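Local coordinates for protein luciferase-like enzymeAMP-CoA-ligase (PDB 4W8O) that probably activates carboxylic acids with ATP as an AMP-forming CoA ligase of the ANL superfamily, and resembles beetle luciferases although its source is a nonluminescent mealworm, at residues T274-T278 with Q305-L309. Coordinates in Å, arbitrary orientation, origin at the centre of the assembly. Residue numbers count along the deposited sequence, not the author numbering.
Sequences TYQLT and QYKKL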
ATOM      1  N   THR A 274       3.993  13.753 -12.116  1.00 30.56           N
ATOM      2  CA  THR A 274       5.418  13.991 -12.409  1.00 30.78           C
ATOM      3  C   THR A 274       5.639  15.185 -13.325  1.00 31.90           C
ATOM      4  O   THR A 274       6.720  15.756 -13.335  1.00 31.41           O
ATOM      5  CB  THR A 274       6.125  12.786 -13.059  1.00 30.38           C
ATOM      6  OG1 THR A 274       5.531  12.495 -14.327  1.00 30.73           O
ATOM      7  CG2 THR A 274       6.068  11.575 -12.157  1.00 29.50           C
ATOM      8  N   TYR A 275       4.611  15.546 -14.092  1.00 33.51           N
ATOM      9  CA  TYR A 275       4.660  16.725 -14.950  1.00 35.32           C
ATOM     10  C   TYR A 275       4.809  18.012 -14.145  1.00 36.05           C
ATOM     11  O   TYR A 275       5.338  18.995 -14.661  1.00 38.19           O
ATOM     12  CB  TYR A 275       3.439  16.781 -15.880  1.00 36.20           C
ATOM     13  CG  TYR A 275       3.518  15.762 -16.998  1.00 36.06           C
ATOM     14  CD1 TYR A 275       3.024  14.474 -16.834  1.00 35.58           C
ATOM     15  CD2 TYR A 275       4.116  16.082 -18.213  1.00 37.10           C
ATOM     16  CE1 TYR A 275       3.118  13.537 -17.849  1.00 35.86           C
ATOM     17  CE2 TYR A 275       4.215  15.151 -19.230  1.00 37.31           C
ATOM     18  CZ  TYR A 275       3.714  13.883 -19.044  1.00 37.10           C
ATOM     19  OH  TYR A 275       3.813  12.964 -20.064  1.00 39.26           O
ATOM     20  N   GLN A 276       4.369  18.004 -12.888  1.00 35.36           N
ATOM     21  CA  GLN A 276       4.622  19.129 -11.987  1.00 35.96           C
ATOM     22  C   GLN A 276       6.098  19.238 -11.589  1.00 35.80           C
ATOM     23  O   GLN A 276       6.585  20.339 -11.323  1.00 35.63           O
ATOM     24  CB  GLN A 276       3.749  19.039 -10.741  1.00 36.66           C
ATOM     25  CG  GLN A 276       2.270  19.219 -11.028  1.00 37.61           C
ATOM     26  CD  GLN A 276       1.447  19.438  -9.768  1.00 38.94           C
ATOM     27  OE1 GLN A 276       1.867  20.143  -8.852  1.00 38.74           O
ATOM     28  NE2 GLN A 276       0.261  18.839  -9.723  1.00 39.75           N
ATOM     29  N   LEU A 277       6.805  18.108 -11.554  1.00 34.63           N
ATOM     30  CA  LEU A 277       8.238  18.104 -11.236  1.00 34.82           C
ATOM     31  C   LEU A 277       9.066  18.659 -12.391  1.00 35.09           C
ATOM     32  O   LEU A 277       9.922  19.503 -12.189  1.00 34.58           O
ATOM     33  CB  LEU A 277       8.732  16.693 -10.908  1.00 34.27           C
ATOM     34  CG  LEU A 277       8.036  15.985  -9.749  1.00 33.74           C
ATOM     35  CD1 LEU A 277       8.471  14.534  -9.675  1.00 33.04           C
ATOM     36  CD2 LEU A 277       8.319  16.715  -8.446  1.00 33.91           C
ATOM     37  N   THR A 278       8.795  18.170 -13.598  1.00 35.81           N
ATOM     38  CA  THR A 278       9.548  18.558 -14.785  1.00 36.98           C
ATOM     39  C   THR A 278       9.268  19.996 -15.251  1.00 38.72           C
ATOM     40  O   THR A 278      10.028  20.539 -16.027  1.00 39.77           O
ATOM     41  CB  THR A 278       9.281  17.588 -15.944  1.00 36.95           C
ATOM     42  OG1 THR A 278       7.871  17.412 -16.098  1.00 37.04           O
ATOM     43  CG2 THR A 278       9.937  16.226 -15.671  1.00 36.77           C
ATOM     44  N   GLN A 305       8.565  12.013 -21.283  1.00 39.48           N
ATOM     45  CA  GLN A 305       8.440  12.357 -19.874  1.00 39.20           C
ATOM     46  C   GLN A 305       9.397  11.519 -19.038  1.00 39.58           C
ATOM     47  O   GLN A 305      10.049  12.026 -18.121  1.00 38.59           O
ATOM     48  CB  GLN A 305       6.999  12.159 -19.389  1.00 38.21           C
ATOM     49  CG  GLN A 305       6.754  12.575 -17.945  1.00 37.10           C
ATOM     50  CD  GLN A 305       7.080  14.028 -17.677  1.00 36.95           C
ATOM     51  OE1 GLN A 305       7.360  14.792 -18.595  1.00 37.09           O
ATOM     52  NE2 GLN A 305       7.048  14.416 -16.412  1.00 36.49           N
ATOM     53  N   TYR A 306       9.464  10.231 -19.360  1.00 41.63           N
ATOM     54  CA  TYR A 306      10.398   9.322 -18.709  1.00 42.19           C
ATOM     55  C   TYR A 306      11.820   9.880 -18.807  1.00 42.56           C
ATOM     56  O   TYR A 306      12.515  10.002 -17.799  1.00 41.68           O
ATOM     57  CB  TYR A 306      10.310   7.917 -19.326  1.00 43.98           C
ATOM     58  CG  TYR A 306      11.192   6.929 -18.615  1.00 45.79           C
ATOM     59  CD1 TYR A 306      12.529   6.787 -18.965  1.00 46.98           C
ATOM     60  CD2 TYR A 306      10.703   6.170 -17.557  1.00 46.69           C
ATOM     61  CE1 TYR A 306      13.353   5.902 -18.299  1.00 48.31           C
ATOM     62  CE2 TYR A 306      11.522   5.277 -16.882  1.00 47.23           C
ATOM     63  CZ  TYR A 306      12.846   5.148 -17.258  1.00 48.10           C
ATOM     64  OH  TYR A 306      13.662   4.269 -16.588  1.00 49.39           O
ATOM     65  N   LYS A 307      12.234  10.246 -20.016  1.00 43.66           N
ATOM     66  CA  LYS A 307      13.558  10.825 -20.232  1.00 45.27           C
ATOM     67  C   LYS A 307      13.765  12.114 -19.445  1.00 43.89           C
ATOM     68  O   LYS A 307      14.801  12.286 -18.803  1.00 43.80           O
ATOM     69  CB  LYS A 307      13.796  11.112 -21.714  1.00 48.44           C
ATOM     70  CG  LYS A 307      14.163   9.888 -22.530  1.00 50.92           C
ATOM     71  CD  LYS A 307      14.728  10.286 -23.888  1.00 53.72           C
ATOM     72  CE  LYS A 307      15.223   9.075 -24.661  1.00 55.87           C
ATOM     73  NZ  LYS A 307      14.107   8.150 -25.005  1.00 56.67           N
ATOM     74  N   LYS A 308      12.787  13.017 -19.505  1.00 42.20           N
ATOM     75  CA  LYS A 308      12.870  14.283 -18.780  1.00 41.29           C
ATOM     76  C   LYS A 308      13.079  14.047 -17.289  1.00 40.39           C
ATOM     77  O   LYS A 308      13.838  14.773 -16.646  1.00 40.08           O
ATOM     78  CB  LYS A 308      11.620  15.150 -19.008  1.00 41.06           C
ATOM     79  CG  LYS A 308      11.573  15.854 -20.358  1.00 42.00           C
ATOM     80  CD  LYS A 308      10.474  16.908 -20.391  1.00 42.09           C
ATOM     81  CE  LYS A 308      10.398  17.628 -21.734  1.00 42.93           C
ATOM     82  NZ  LYS A 308       9.272  17.166 -22.596  1.00 42.92           N
ATOM     83  N   LEU A 309      12.418  13.027 -16.746  1.00 39.68           N
ATOM     84  CA  LEU A 309      12.569  12.687 -15.334  1.00 39.38           C
ATOM     85  C   LEU A 309      13.979  12.203 -14.986  1.00 40.27           C
ATOM     86  O   LEU A 309      14.499  12.549 -13.925  1.00 40.30           O
ATOM     87  CB  LEU A 309      11.522  11.653 -14.900  1.00 38.39           C
ATOM     88  CG  LEU A 309      10.102  12.201 -14.759  1.00 37.81           C
ATOM     89  CD1 LEU A 309       9.084  11.069 -14.664  1.00 37.19           C
ATOM     90  CD2 LEU A 309       9.990  13.130 -13.555  1.00 37.89           C
TER
HETATM   91  O   HOH W   1       7.321  17.717 -18.583  1.00 36.47           O
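Q305, with 93 Å² covered, is the residue most buried by this contact, followed by T278 (64 Å²) and L309 (53 Å²). The short helix 274-278 follows strand 266-268, and helix 303-312 follows the neighbouring parallel strand 293-297; the two segments pack side by side, their axes 10.1 Å apart at closest approach and inclined by 52°. Across that gap Q305 extends its carboxamide: NE2 donates to T274 OG1 (3.2 Å, N-H...O angle 159°) and to T278 OG1 (3.1 Å, 168°), hydroxyls one helical turn apart. T274 OG1 also hydrogen-bonds the carbonyl of P271. On the amide edge facing T278, water 1 donates to Q305 OE1 (2.9 Å) and hydrogen-bonds T278 OG1 (2.6 Å), a second bridge. One face of the Y275 ring covers the glutamine, Q305 CD over it and Q305 CG 3.9 Å from the centroid and 26° off the normal, a CH-pi contact. Next to this polar group, L309 CD2 meets T278 CG2 at 3.8 Å, and L309 CD1 meets T274 CB, also at 3.8 Å. With both NE2 protons directed at threonine hydroxyls, the amide's orientation is well defined, and the helices are joined by a directional hydrogen-bonded centre with apolar packing by L309.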